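Lin0012 protein (Listeria innocua, PDB 3K17) probably phosphorylates phosphomevalonate with ATP, a step of the mevalonate pathway to isopentenyl diphosphate. Local coordinates at residues 18-31 with 244-258. Numbering follows the deposited sequence.
Sequences AGEYAVVESGHTAI and YQHFLTRNNEIMKQI
The Tyr244 ring meets Glu25 at its edge, with OE2 of the carboxylate lying in the ring plane. Tyr244 OH donates a hydrogen bond of 2.7 Å to Glu25 OE2. Glu25 OE2 accepts with its anti lone pair, the one away from the other oxygen, and the carboxylate is turned 75° from the ring. The same oxygen forms a salt bridge with Lys237 of helix 226-239, so two donors grip it. The Phe247 ring also works by its edge: Glu20 O lies in its plane, 3.6 Å from Phe247 CZ. The His28 ring carries Glu25 CB over one face. His28 ND1 donates in the ring plane to Ser26 O (3.0 Å), which fixes the rotation of the imidazole. At the edge a water joins His28 NE2 to Gln245 NE2. Asn252 crosses His28 at about a right angle, and its OD1 approaches the ring obliquely.

Ala22 is the small residue at the centre. Ala22 CB sits 3.5 Å from Leu248 CD2, a tight contact, and against the amide of Asn251. With CG anti to the backbone N (chi1 167°), Asn251 lays its amide against Ala22 and Gly19. A second water takes a weak bond from Asn251 ND2 and donates to Glu20 O. Met255, a selenomethionine, bends at chi2 and chi3, which brings Met255 CE to 3.2 Å from Gly19 N and also against Ala18 CB. Met255 SE lies 3.6 Å from Gly19 CA and beside Thr29 O. Ile258 CD1 closes this apolar end on Ala18.

Helix 241-264 thus packs on loop 19-28, which has a 3-10 turn at 22-24 and a type II turn from Glu25 to His28. The loop links antiparallel strands 7-18 and 29-35, an N-terminal β-hairpin consistent with the GHMP kinase fold.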
ATOM      1  N   ALA A  18     -42.074  16.389   8.345  1.00 18.64           N
ATOM      2  CA  ALA A  18     -41.776  17.804   8.175  1.00 20.81           C
ATOM      3  C   ALA A  18     -40.468  18.169   8.876  1.00 19.75           C
ATOM      4  O   ALA A  18     -40.067  17.513   9.828  1.00 19.78           O
ATOM      5  CB  ALA A  18     -42.919  18.645   8.752  1.00 19.82           C
ATOM      6  N   GLY A  19     -39.808  19.215   8.395  1.00 20.10           N
ATOM      7  CA  GLY A  19     -38.573  19.661   9.018  1.00 21.30           C
ATOM      8  C   GLY A  19     -37.283  19.061   8.489  1.00 22.13           C
ATOM      9  O   GLY A  19     -36.215  19.316   9.052  1.00 20.45           O
ATOM     10  N   GLU A  20     -37.366  18.278   7.415  1.00 22.20           N
ATOM     11  CA  GLU A  20     -36.173  17.655   6.843  1.00 23.14           C
ATOM     12  C   GLU A  20     -35.139  18.682   6.393  1.00 23.46           C
ATOM     13  O   GLU A  20     -35.486  19.784   5.958  1.00 25.16           O
ATOM     14  CB  GLU A  20     -36.534  16.769   5.647  1.00 25.00           C
ATOM     15  CG  GLU A  20     -37.533  15.677   5.949  1.00 26.60           C
ATOM     16  CD  GLU A  20     -38.908  15.988   5.380  1.00 29.43           C
ATOM     17  OE1 GLU A  20     -39.432  17.083   5.664  1.00 28.61           O
ATOM     18  OE2 GLU A  20     -39.461  15.134   4.656  1.00 26.78           O
ATOM     19  N   TYR A  21     -33.873  18.280   6.483  1.00 21.65           N
ATOM     20  CA  TYR A  21     -32.717  19.093   6.122  1.00 23.42           C
ATOM     21  C   TYR A  21     -32.373  20.071   7.227  1.00 22.57           C
ATOM     22  O   TYR A  21     -31.249  20.075   7.721  1.00 21.09           O
ATOM     23  CB  TYR A  21     -32.951  19.816   4.790  1.00 24.87           C
ATOM     24  CG  TYR A  21     -32.733  18.908   3.596  1.00 27.15           C
ATOM     25  CD1 TYR A  21     -31.443  18.564   3.183  1.00 27.66           C
ATOM     26  CD2 TYR A  21     -33.813  18.347   2.910  1.00 25.42           C
ATOM     27  CE1 TYR A  21     -31.231  17.686   2.124  1.00 27.26           C
ATOM     28  CE2 TYR A  21     -33.613  17.465   1.846  1.00 26.21           C
ATOM     29  CZ  TYR A  21     -32.320  17.139   1.460  1.00 28.07           C
ATOM     30  OH  TYR A  21     -32.110  16.258   0.417  1.00 28.98           O
ATOM     31  N   ALA A  22     -33.345  20.880   7.636  1.00 22.27           N
ATOM     32  CA  ALA A  22     -33.111  21.843   8.703  1.00 22.49           C
ATOM     33  C   ALA A  22     -32.821  21.088   9.997  1.00 22.65           C
ATOM     34  O   ALA A  22     -32.029  21.528  10.836  1.00 22.58           O
ATOM     35  CB  ALA A  22     -34.339  22.734   8.881  1.00 22.96           C
ATOM     36  N   VAL A  23     -33.459  19.934  10.143  1.00 21.45           N
ATOM     37  CA  VAL A  23     -33.306  19.126  11.337  1.00 19.84           C
ATOM     38  C   VAL A  23     -31.861  18.720  11.637  1.00 21.94           C
ATOM     39  O   VAL A  23     -31.544  18.385  12.775  1.00 21.01           O
ATOM     40  CB  VAL A  23     -34.215  17.865  11.272  1.00 20.53           C
ATOM     41  CG1 VAL A  23     -33.686  16.871  10.240  1.00 19.65           C
ATOM     42  CG2 VAL A  23     -34.319  17.235  12.643  1.00 21.23           C
ATOM     43  N   VAL A  24     -30.979  18.762  10.640  1.00 22.41           N
ATOM     44  CA  VAL A  24     -29.589  18.395  10.893  1.00 25.01           C
ATOM     45  C   VAL A  24     -28.953  19.443  11.801  1.00 24.21           C
ATOM     46  O   VAL A  24     -27.990  19.161  12.503  1.00 24.64           O
ATOM     47  CB  VAL A  24     -28.755  18.277   9.582  1.00 25.57           C
ATOM     48  CG1 VAL A  24     -29.450  17.337   8.606  1.00 25.88           C
ATOM     49  CG2 VAL A  24     -28.557  19.646   8.951  1.00 28.32           C
ATOM     50  N   GLU A  25     -29.506  20.652  11.792  1.00 25.97           N
ATOM     51  CA  GLU A  25     -28.992  21.731  12.633  1.00 23.90           C
ATOM     52  C   GLU A  25     -29.384  21.482  14.083  1.00 25.05           C
ATOM     53  O   GLU A  25     -30.521  21.100  14.372  1.00 23.75           O
ATOM     54  CB  GLU A  25     -29.550  23.085  12.179  1.00 26.26           C
ATOM     55  CG  GLU A  25     -29.198  23.487  10.741  1.00 27.85           C
ATOM     56  CD  GLU A  25     -27.704  23.496  10.475  1.00 30.41           C
ATOM     57  OE1 GLU A  25     -26.923  23.686  11.431  1.00 32.35           O
ATOM     58  OE2 GLU A  25     -27.309  23.328   9.303  1.00 34.41           O
ATOM     59  N   SER A  26     -28.440  21.706  14.993  1.00 24.61           N
ATOM     60  CA  SER A  26     -28.677  21.500  16.413  1.00 25.46           C
ATOM     61  C   SER A  26     -29.898  22.279  16.892  1.00 26.06           C
ATOM     62  O   SER A  26     -30.171  23.376  16.418  1.00 25.37           O
ATOM     63  CB  SER A  26     -27.449  21.933  17.221  1.00 26.02           C
ATOM     64  OG  SER A  26     -26.295  21.203  16.827  1.00 31.85           O
ATOM     65  N   GLY A  27     -30.638  21.699  17.826  1.00 26.32           N
ATOM     66  CA  GLY A  27     -31.804  22.380  18.361  1.00 26.26           C
ATOM     67  C   GLY A  27     -32.980  22.542  17.418  1.00 25.56           C
ATOM     68  O   GLY A  27     -34.011  23.088  17.810  1.00 24.69           O
ATOM     69  N   HIS A  28     -32.845  22.091  16.174  1.00 25.39           N
ATOM     70  CA  HIS A  28     -33.956  22.210  15.241  1.00 22.87           C
ATOM     71  C   HIS A  28     -34.881  21.011  15.378  1.00 23.13           C
ATOM     72  O   HIS A  28     -34.463  19.927  15.808  1.00 22.28           O
ATOM     73  CB  HIS A  28     -33.446  22.366  13.809  1.00 24.84           C
ATOM     74  CG  HIS A  28     -32.948  23.743  13.503  1.00 24.37           C
ATOM     75  ND1 HIS A  28     -31.872  24.308  14.153  1.00 26.50           N
ATOM     76  CD2 HIS A  28     -33.384  24.673  12.621  1.00 24.49           C
ATOM     77  CE1 HIS A  28     -31.665  25.525  13.682  1.00 25.52           C
ATOM     78  NE2 HIS A  28     -32.569  25.771  12.752  1.00 23.88           N
ATOM     79  N   THR A  29     -36.141  21.198  15.008  1.00 22.27           N
ATOM     80  CA  THR A  29     -37.124  20.141  15.172  1.00 23.25           C
ATOM     81  C   THR A  29     -37.783  19.594  13.910  1.00 23.10           C
ATOM     82  O   THR A  29     -38.044  20.324  12.950  1.00 24.31           O
ATOM     83  CB  THR A  29     -38.244  20.610  16.138  1.00 21.96           C
ATOM     84  OG1 THR A  29     -37.653  21.101  17.346  1.00 22.81           O
ATOM     85  CG2 THR A  29     -39.173  19.464  16.481  1.00 21.54           C
ATOM     86  N   ALA A  30     -38.061  18.295  13.937  1.00 20.74           N
ATOM     87  CA  ALA A  30     -38.737  17.631  12.830  1.00 19.93           C
ATOM     88  C   ALA A  30     -39.826  16.732  13.388  1.00 17.81           C
ATOM     89  O   ALA A  30     -39.775  16.324  14.551  1.00 19.70           O
ATOM     90  CB  ALA A  30     -37.747  16.797  12.006  1.00 19.25           C
ATOM     91  N   ILE A  31     -40.814  16.437  12.550  1.00 17.44           N
ATOM     92  CA  ILE A  31     -41.909  15.560  12.920  1.00 17.07           C
ATOM     93  C   ILE A  31     -41.662  14.248  12.166  1.00 17.39           C
ATOM     94  O   ILE A  31     -41.282  14.273  11.002  1.00 14.69           O
ATOM     95  CB  ILE A  31     -43.266  16.117  12.454  1.00 19.39           C
ATOM     96  CG1 ILE A  31     -43.527  17.489  13.092  1.00 22.06           C
ATOM     97  CG2 ILE A  31     -44.380  15.118  12.799  1.00 17.38           C
ATOM     98  CD1 ILE A  31     -43.598  17.457  14.607  1.00 24.32           C
ATOM     99  N   TYR A 244     -29.640  29.822   2.744  1.00 40.08           N
ATOM    100  CA  TYR A 244     -29.767  28.657   3.610  1.00 37.69           C
ATOM    101  C   TYR A 244     -30.398  29.066   4.932  1.00 37.00           C
ATOM    102  O   TYR A 244     -31.260  28.365   5.460  1.00 34.16           O
ATOM    103  CB  TYR A 244     -28.399  28.023   3.872  1.00 36.94           C
ATOM    104  CG  TYR A 244     -28.477  26.753   4.697  1.00 38.10           C
ATOM    105  CD1 TYR A 244     -29.049  25.592   4.173  1.00 36.66           C
ATOM    106  CD2 TYR A 244     -27.998  26.717   6.006  1.00 37.06           C
ATOM    107  CE1 TYR A 244     -29.143  24.427   4.933  1.00 37.24           C
ATOM    108  CE2 TYR A 244     -28.087  25.555   6.776  1.00 37.44           C
ATOM    109  CZ  TYR A 244     -28.659  24.415   6.233  1.00 37.58           C
ATOM    110  OH  TYR A 244     -28.736  23.263   6.984  1.00 37.14           O
ATOM    111  N   GLN A 245     -29.970  30.207   5.464  1.00 35.91           N
ATOM    112  CA  GLN A 245     -30.508  30.687   6.728  1.00 37.75           C
ATOM    113  C   GLN A 245     -31.982  31.056   6.582  1.00 36.06           C
ATOM    114  O   GLN A 245     -32.761  30.920   7.526  1.00 35.12           O
ATOM    115  CB  GLN A 245     -29.705  31.893   7.235  1.00 40.40           C
ATOM    116  CG  GLN A 245     -30.108  32.349   8.629  1.00 42.21           C
ATOM    117  CD  GLN A 245     -30.049  31.224   9.656  1.00 44.08           C
ATOM    118  OE1 GLN A 245     -28.976  30.687   9.953  1.00 44.39           O
ATOM    119  NE2 GLN A 245     -31.208  30.859  10.199  1.00 43.13           N
ATOM    120  N   HIS A 246     -32.362  31.523   5.397  1.00 36.75           N
ATOM    121  CA  HIS A 246     -33.753  31.884   5.137  1.00 36.43           C
ATOM    122  C   HIS A 246     -34.570  30.607   5.216  1.00 35.90           C
ATOM    123  O   HIS A 246     -35.674  30.586   5.762  1.00 35.61           O
ATOM    124  CB  HIS A 246     -33.906  32.495   3.742  1.00 37.27           C
ATOM    125  CG  HIS A 246     -35.331  32.729   3.342  1.00 38.65           C
ATOM    126  ND1 HIS A 246     -36.159  33.603   4.015  1.00 39.30           N
ATOM    127  CD2 HIS A 246     -36.076  32.198   2.343  1.00 39.03           C
ATOM    128  CE1 HIS A 246     -37.351  33.602   3.448  1.00 38.29           C
ATOM    129  NE2 HIS A 246     -37.328  32.759   2.432  1.00 40.06           N
ATOM    130  N   PHE A 247     -34.015  29.541   4.647  1.00 35.17           N
ATOM    131  CA  PHE A 247     -34.660  28.236   4.664  1.00 33.33           C
ATOM    132  C   PHE A 247     -34.901  27.809   6.109  1.00 31.35           C
ATOM    133  O   PHE A 247     -36.025  27.493   6.492  1.00 30.94           O
ATOM    134  CB  PHE A 247     -33.777  27.199   3.960  1.00 32.68           C
ATOM    135  CG  PHE A 247     -34.178  25.775   4.236  1.00 32.76           C
ATOM    136  CD1 PHE A 247     -35.436  25.307   3.875  1.00 31.34           C
ATOM    137  CD2 PHE A 247     -33.299  24.907   4.876  1.00 32.63           C
ATOM    138  CE1 PHE A 247     -35.815  23.992   4.155  1.00 32.55           C
ATOM    139  CE2 PHE A 247     -33.669  23.593   5.157  1.00 30.51           C
ATOM    140  CZ  PHE A 247     -34.927  23.135   4.797  1.00 29.64           C
ATOM    141  N   LEU A 248     -33.838  27.816   6.909  1.00 29.69           N
ATOM    142  CA  LEU A 248     -33.933  27.427   8.313  1.00 29.13           C
ATOM    143  C   LEU A 248     -34.968  28.251   9.072  1.00 28.75           C
ATOM    144  O   LEU A 248     -35.876  27.705   9.696  1.00 26.91           O
ATOM    145  CB  LEU A 248     -32.572  27.577   9.001  1.00 28.45           C
ATOM    146  CG  LEU A 248     -31.434  26.643   8.579  1.00 30.26           C
ATOM    147  CD1 LEU A 248     -30.195  26.965   9.411  1.00 28.71           C
ATOM    148  CD2 LEU A 248     -31.846  25.185   8.778  1.00 27.74           C
ATOM    149  N   THR A 249     -34.814  29.569   9.027  1.00 29.94           N
ATOM    150  CA  THR A 249     -35.729  30.479   9.716  1.00 30.23           C
ATOM    151  C   THR A 249     -37.163  30.169   9.328  1.00 29.37           C
ATOM    152  O   THR A 249     -38.048  30.045  10.177  1.00 28.66           O
ATOM    153  CB  THR A 249     -35.429  31.940   9.346  1.00 30.74           C
ATOM    154  OG1 THR A 249     -34.077  32.250   9.709  1.00 29.93           O
ATOM    155  CG2 THR A 249     -36.397  32.888  10.069  1.00 29.82           C
ATOM    156  N   ARG A 250     -37.379  30.054   8.025  1.00 30.28           N
ATOM    157  CA  ARG A 250     -38.694  29.752   7.486  1.00 31.72           C
ATOM    158  C   ARG A 250     -39.155  28.387   8.018  1.00 31.78           C
ATOM    159  O   ARG A 250     -40.309  28.212   8.414  1.00 30.78           O
ATOM    160  CB  ARG A 250     -38.613  29.728   5.960  1.00 34.76           C
ATOM    161  CG  ARG A 250     -39.955  29.702   5.273  1.00 40.00           C
ATOM    162  CD  ARG A 250     -40.567  31.092   5.184  1.00 41.44           C
ATOM    163  NE  ARG A 250     -42.005  30.991   4.971  1.00 42.00           N
ATOM    164  CZ  ARG A 250     -42.859  30.620   5.914  1.00 43.42           C
ATOM    165  NH1 ARG A 250     -42.417  30.327   7.128  1.00 43.87           N
ATOM    166  NH2 ARG A 250     -44.151  30.524   5.642  1.00 47.53           N
ATOM    167  N   ASN A 251     -38.239  27.423   8.030  1.00 29.74           N
ATOM    168  CA  ASN A 251     -38.554  26.087   8.516  1.00 29.63           C
ATOM    169  C   ASN A 251     -39.000  26.114   9.971  1.00 27.92           C
ATOM    170  O   ASN A 251     -39.963  25.453  10.343  1.00 26.60           O
ATOM    171  CB  ASN A 251     -37.333  25.168   8.367  1.00 28.91           C
ATOM    172  CG  ASN A 251     -37.489  23.862   9.131  1.00 31.84           C
ATOM    173  OD1 ASN A 251     -37.205  23.787  10.337  1.00 32.26           O
ATOM    174  ND2 ASN A 251     -37.956  22.830   8.439  1.00 27.71           N
ATOM    175  N   ASN A 252     -38.298  26.887  10.794  1.00 28.30           N
ATOM    176  CA  ASN A 252     -38.633  26.973  12.211  1.00 30.16           C
ATOM    177  C   ASN A 252     -40.013  27.560  12.475  1.00 30.49           C
ATOM    178  O   ASN A 252     -40.682  27.173  13.437  1.00 28.03           O
ATOM    179  CB  ASN A 252     -37.563  27.771  12.948  1.00 31.72           C
ATOM    180  CG  ASN A 252     -36.205  27.106  12.879  1.00 34.34           C
ATOM    181  OD1 ASN A 252     -36.071  25.915  13.164  1.00 34.05           O
ATOM    182  ND2 ASN A 252     -35.191  27.869  12.502  1.00 35.49           N
ATOM    183  N   GLU A 253     -40.438  28.490  11.622  1.00 31.81           N
ATOM    184  CA  GLU A 253     -41.758  29.101  11.765  1.00 32.64           C
ATOM    185  C   GLU A 253     -42.800  28.012  11.501  1.00 31.14           C
ATOM    186  O   GLU A 253     -43.738  27.825  12.273  1.00 28.50           O
ATOM    187  CB  GLU A 253     -41.946  30.243  10.749  1.00 35.35           C
ATOM    188  CG  GLU A 253     -40.873  31.328  10.786  1.00 40.45           C
ATOM    189  CD  GLU A 253     -41.163  32.496   9.836  1.00 44.64           C
ATOM    190  OE1 GLU A 253     -41.340  32.265   8.619  1.00 45.48           O
ATOM    191  OE2 GLU A 253     -41.207  33.652  10.310  1.00 47.07           O
ATOM    192  N   ILE A 254     -42.605  27.280  10.407  1.00 31.35           N
ATOM    193  CA  ILE A 254     -43.519  26.212  10.014  1.00 28.91           C
ATOM    194  C   ILE A 254     -43.609  25.085  11.046  1.00 28.35           C
ATOM    195  O   ILE A 254     -44.701  24.581  11.329  1.00 25.15           O
ATOM    196  CB  ILE A 254     -43.101  25.625   8.639  1.00 30.83           C
ATOM    197  CG1 ILE A 254     -43.147  26.733   7.578  1.00 31.60           C
ATOM    198  CG2 ILE A 254     -44.030  24.472   8.248  1.00 28.88           C
ATOM    199  CD1 ILE A 254     -42.653  26.313   6.204  1.00 29.37           C
HETATM  200  N   MSE A 255     -42.466  24.685  11.601  1.00 29.30           N
HETATM  201  CA  MSE A 255     -42.440  23.614  12.599  1.00 30.11           C
HETATM  202  C   MSE A 255     -43.279  23.986  13.813  1.00 29.86           C
HETATM  203  O   MSE A 255     -44.022  23.162  14.350  1.00 29.62           O
HETATM  204  CB  MSE A 255     -41.005  23.323  13.041  1.00 32.21           C
HETATM  205  CG  MSE A 255     -40.167  22.620  11.995  1.00 38.07           C
HETATM  206 SE   MSE A 255     -41.037  21.020  11.327  1.00 48.62          SE
HETATM  207  CE  MSE A 255     -41.480  21.684   9.573  1.00 45.20           C
ATOM    208  N   LYS A 256     -43.147  25.233  14.247  1.00 29.30           N
ATOM    209  CA  LYS A 256     -43.905  25.724  15.389  1.00 30.06           C
ATOM    210  C   LYS A 256     -45.395  25.553  15.094  1.00 28.34           C
ATOM    211  O   LYS A 256     -46.152  25.073  15.939  1.00 28.07           O
ATOM    212  CB  LYS A 256     -43.573  27.200  15.633  1.00 34.16           C
ATOM    213  CG  LYS A 256     -44.156  27.778  16.913  1.00 38.02           C
ATOM    214  CD  LYS A 256     -43.585  29.163  17.199  1.00 42.52           C
ATOM    215  CE  LYS A 256     -42.068  29.109  17.405  1.00 44.59           C
ATOM    216  NZ  LYS A 256     -41.676  28.224  18.545  1.00 45.38           N
ATOM    217  N   GLN A 257     -45.798  25.931  13.883  1.00 27.31           N
ATOM    218  CA  GLN A 257     -47.189  25.819  13.447  1.00 27.76           C
ATOM    219  C   GLN A 257     -47.682  24.378  13.426  1.00 27.24           C
ATOM    220  O   GLN A 257     -48.722  24.046  14.006  1.00 25.46           O
ATOM    221  CB  GLN A 257     -47.347  26.404  12.044  1.00 31.97           C
ATOM    222  CG  GLN A 257     -47.325  27.921  11.968  1.00 37.42           C
ATOM    223  CD  GLN A 257     -47.216  28.418  10.536  1.00 40.37           C
ATOM    224  OE1 GLN A 257     -47.900  27.919   9.638  1.00 43.14           O
ATOM    225  NE2 GLN A 257     -46.358  29.407  10.316  1.00 39.08           N
ATOM    226  N   ILE A 258     -46.931  23.515  12.752  1.00 26.00           N
ATOM    227  CA  ILE A 258     -47.326  22.123  12.647  1.00 24.31           C
ATOM    228  C   ILE A 258     -47.407  21.463  14.025  1.00 23.40           C
ATOM    229  O   ILE A 258     -48.286  20.638  14.269  1.00 23.17           O
ATOM    230  CB  ILE A 258     -46.361  21.347  11.695  1.00 26.28           C
ATOM    231  CG1 ILE A 258     -46.995  20.018  11.284  1.00 29.12           C
ATOM    232  CG2 ILE A 258     -45.017  21.110  12.374  1.00 27.47           C
ATOM    233  CD1 ILE A 258     -46.320  19.363  10.086  1.00 32.28           C
TER
HETATM  234  O   HOH W   1     -38.019  21.318   6.126  1.00 26.44           O
HETATM  235  O   HOH W   2     -31.659  28.560  12.339  1.00 30.89           O